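Local coordinates for protein metallo-beta-lactamase 1 (Acinetobacter baumannii, PDB 5MMD) that probably hydrolyses the ring of beta-lactam antibiotics with the help of zinc ions, giving resistance to these drugs, at residues Gln179-Ala184 and Leu216-Ser221. Sequence-based numbering, arbitrary orientation.
Sequences QWPQSA and LAEKAS
The indole of Trp-180 and the ring of Pro-181 both border one methyl group of helix 208-223, CB of Ala-217. That methyl approaches the indole obliquely near its root, 3.7 Å from Trp-180 CB and 3.8 Å from CG. It also reaches the backbone N of Pro-181, at 3.7 Å. With CG anti to the backbone N (chi1 -153°), the indole runs off toward the zinc site, where it touches the zinc ligand His-140, stacks on Phe-160 and gives its NE1 hydrogen to the carbonyl of Phe-160. Pro-181 sets its ring atom CG against the backbone of the partner helix, 3.8 Å from both C and O of Ala-217, and 4.2 Å from CB of Ser-221 one turn on. Here residues 180-184 of helix 180-190 pack nearly antiparallel on the C-terminal helix of this metallo-beta-lactamase fold; the axes of 180-184 and 216-221 approach to 8.6 Å, with 162° between their directions. Such spacing is close, and at Ala-217 the side chain is just a methyl. Glu-218 lends its aliphatic part, with CG 3.7 Å from Pro-181 CB, while its OE2 forms a salt bridge with Arg-185 of helix 180-190. Past the proline, OG of Ser-221 hydrogen-bonds Asp-178 OD1.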
ATOM      1  N   GLN A 179     -15.871  -4.634 -10.502  1.00 24.08           N
ATOM      2  CA  GLN A 179     -14.709  -4.123 -11.233  1.00 23.48           C
ATOM      3  C   GLN A 179     -13.396  -4.862 -10.907  1.00 22.15           C
ATOM      4  O   GLN A 179     -12.450  -4.839 -11.709  1.00 20.89           O
ATOM      5  CB  GLN A 179     -14.532  -2.639 -10.945  1.00 23.14           C
ATOM      6  CG  GLN A 179     -15.738  -1.750 -11.360  1.00 24.32           C
ATOM      7  CD  GLN A 179     -15.495  -0.289 -10.989  1.00 25.05           C
ATOM      8  OE1 GLN A 179     -14.365   0.088 -10.635  1.00 24.78           O
ATOM      9  NE2 GLN A 179     -16.547   0.530 -11.032  1.00 26.85           N
ATOM     10  N   TRP A 180     -13.349  -5.518  -9.747  1.00 20.46           N
ATOM     11  CA  TRP A 180     -12.107  -6.110  -9.236  1.00 19.67           C
ATOM     12  C   TRP A 180     -11.478  -7.147 -10.183  1.00 19.53           C
ATOM     13  O   TRP A 180     -10.273  -7.141 -10.394  1.00 18.48           O
ATOM     14  CB  TRP A 180     -12.350  -6.745  -7.868  1.00 18.68           C
ATOM     15  CG  TRP A 180     -11.118  -6.797  -7.000  1.00 18.38           C
ATOM     16  CD1 TRP A 180      -9.804  -6.885  -7.414  1.00 17.60           C
ATOM     17  CD2 TRP A 180     -11.082  -6.766  -5.575  1.00 17.52           C
ATOM     18  NE1 TRP A 180      -8.971  -6.907  -6.339  1.00 16.09           N
ATOM     19  CE2 TRP A 180      -9.718  -6.837  -5.192  1.00 16.41           C
ATOM     20  CE3 TRP A 180     -12.065  -6.700  -4.579  1.00 17.80           C
ATOM     21  CZ2 TRP A 180      -9.321  -6.861  -3.853  1.00 15.51           C
ATOM     22  CZ3 TRP A 180     -11.676  -6.687  -3.265  1.00 17.13           C
ATOM     23  CH2 TRP A 180     -10.311  -6.779  -2.901  1.00 16.26           C
ATOM     24  N   PRO A 181     -12.285  -8.035 -10.768  1.00 20.77           N
ATOM     25  CA  PRO A 181     -11.632  -8.963 -11.696  1.00 21.88           C
ATOM     26  C   PRO A 181     -10.924  -8.266 -12.871  1.00 22.60           C
ATOM     27  O   PRO A 181      -9.759  -8.595 -13.121  1.00 22.02           O
ATOM     28  CB  PRO A 181     -12.784  -9.839 -12.194  1.00 24.22           C
ATOM     29  CG  PRO A 181     -13.872  -9.702 -11.151  1.00 24.26           C
ATOM     30  CD  PRO A 181     -13.738  -8.280 -10.660  1.00 22.76           C
ATOM     31  N   GLN A 182     -11.561  -7.315 -13.564  1.00 22.50           N
ATOM     32  CA  GLN A 182     -10.851  -6.689 -14.679  1.00 22.87           C
ATOM     33  C   GLN A 182      -9.648  -5.917 -14.145  1.00 21.36           C
ATOM     34  O   GLN A 182      -8.601  -5.883 -14.781  1.00 21.75           O
ATOM     35  CB  GLN A 182     -11.737  -5.768 -15.514  1.00 24.60           C
ATOM     36  CG  GLN A 182     -11.019  -5.265 -16.805  1.00 25.89           C
ATOM     37  OE1 GLN A 182     -11.110  -7.329 -18.079  0.71 26.17           O
ATOM     38  NE2 GLN A 182      -9.080  -6.387 -17.849  1.00 25.37           N
ATOM     39  N   SER A 183      -9.759  -5.312 -12.970  1.00 19.37           N
ATOM     40  CA  SER A 183      -8.604  -4.594 -12.458  1.00 18.99           C
ATOM     41  C   SER A 183      -7.448  -5.521 -12.155  1.00 18.06           C
ATOM     42  O   SER A 183      -6.296  -5.155 -12.333  1.00 17.35           O
ATOM     43  CB  SER A 183      -8.968  -3.815 -11.204  1.00 17.69           C
ATOM     44  OG  SER A 183     -10.062  -2.978 -11.516  1.00 19.87           O
ATOM     45  N   ALA A 184      -7.772  -6.701 -11.643  1.00 17.36           N
ATOM     46  CA  ALA A 184      -6.779  -7.729 -11.333  1.00 17.71           C
ATOM     47  C   ALA A 184      -6.116  -8.218 -12.622  1.00 18.90           C
ATOM     48  O   ALA A 184      -4.885  -8.414 -12.691  1.00 18.53           O
ATOM     49  CB  ALA A 184      -7.448  -8.873 -10.603  1.00 17.33           C
ATOM     50  N   LEU A 216     -10.187 -14.917  -6.657  1.00 16.62           N
ATOM     51  CA  LEU A 216     -11.043 -14.537  -5.535  1.00 17.44           C
ATOM     52  C   LEU A 216     -12.054 -13.467  -5.967  1.00 17.96           C
ATOM     53  O   LEU A 216     -13.217 -13.458  -5.526  1.00 18.50           O
ATOM     54  CB  LEU A 216     -10.207 -14.028  -4.364  1.00 15.99           C
ATOM     55  CG  LEU A 216      -9.237 -15.011  -3.693  1.00 16.59           C
ATOM     56  CD1 LEU A 216      -8.618 -14.404  -2.454  1.00 15.92           C
ATOM     57  CD2 LEU A 216      -9.919 -16.297  -3.383  1.00 18.90           C
ATOM     58  N   ALA A 217     -11.617 -12.572  -6.832  1.00 17.99           N
ATOM     59  CA  ALA A 217     -12.479 -11.467  -7.264  1.00 18.46           C
ATOM     60  C   ALA A 217     -13.560 -12.003  -8.184  1.00 20.14           C
ATOM     61  O   ALA A 217     -14.735 -11.659  -8.031  1.00 20.75           O
ATOM     62  CB  ALA A 217     -11.671 -10.391  -7.942  1.00 18.20           C
ATOM     63  N   GLU A 218     -13.162 -12.894  -9.096  1.00 20.20           N
ATOM     64  CA  GLU A 218     -14.091 -13.523 -10.020  1.00 21.72           C
ATOM     65  C   GLU A 218     -15.139 -14.333  -9.262  1.00 23.16           C
ATOM     66  O   GLU A 218     -16.341 -14.255  -9.569  1.00 24.55           O
ATOM     67  CB  GLU A 218     -13.325 -14.393 -11.038  1.00 23.15           C
ATOM     68  CG  GLU A 218     -12.706 -13.507 -12.161  1.00 23.42           C
ATOM     69  CD  GLU A 218     -11.942 -14.261 -13.250  1.00 26.32           C
ATOM     70  OE1 GLU A 218     -11.836 -15.503 -13.205  1.00 28.28           O
ATOM     71  OE2 GLU A 218     -11.457 -13.588 -14.183  1.00 27.01           O
ATOM     72  N   LYS A 219     -14.694 -15.069  -8.249  1.00 22.54           N
ATOM     73  CA  LYS A 219     -15.576 -15.903  -7.433  1.00 23.32           C
ATOM     74  C   LYS A 219     -16.611 -15.047  -6.686  1.00 22.92           C
ATOM     75  O   LYS A 219     -17.788 -15.352  -6.713  1.00 23.62           O
ATOM     76  CB  LYS A 219     -14.760 -16.747  -6.446  1.00 22.37           C
ATOM     77  CG  LYS A 219     -14.356 -18.120  -7.032  1.00 24.08           C
ATOM     78  CD  LYS A 219     -13.527 -18.966  -6.087  0.35 24.44           C
ATOM     79  CE  LYS A 219     -13.349 -20.368  -6.652  1.00 27.27           C
ATOM     80  N   ALA A 220     -16.157 -13.978  -6.046  1.00 21.93           N
ATOM     81  CA  ALA A 220     -17.054 -13.067  -5.346  1.00 23.28           C
ATOM     82  C   ALA A 220     -18.030 -12.419  -6.328  1.00 24.97           C
ATOM     83  O   ALA A 220     -19.232 -12.404  -6.094  1.00 26.25           O
ATOM     84  CB  ALA A 220     -16.264 -12.017  -4.595  1.00 21.87           C
ATOM     85  N   SER A 221     -17.530 -11.915  -7.449  1.00 24.89           N
ATOM     86  CA  SER A 221     -18.407 -11.265  -8.417  1.00 26.33           C
ATOM     87  C   SER A 221     -19.470 -12.217  -8.945  1.00 28.54           C
ATOM     88  O   SER A 221     -20.656 -11.861  -9.012  1.00 29.88           O
ATOM     89  CB  SER A 221     -17.605 -10.698  -9.589  1.00 26.52           C
ATOM     90  OG  SER A 221     -18.454  -9.943 -10.435  1.00 27.49           O
TER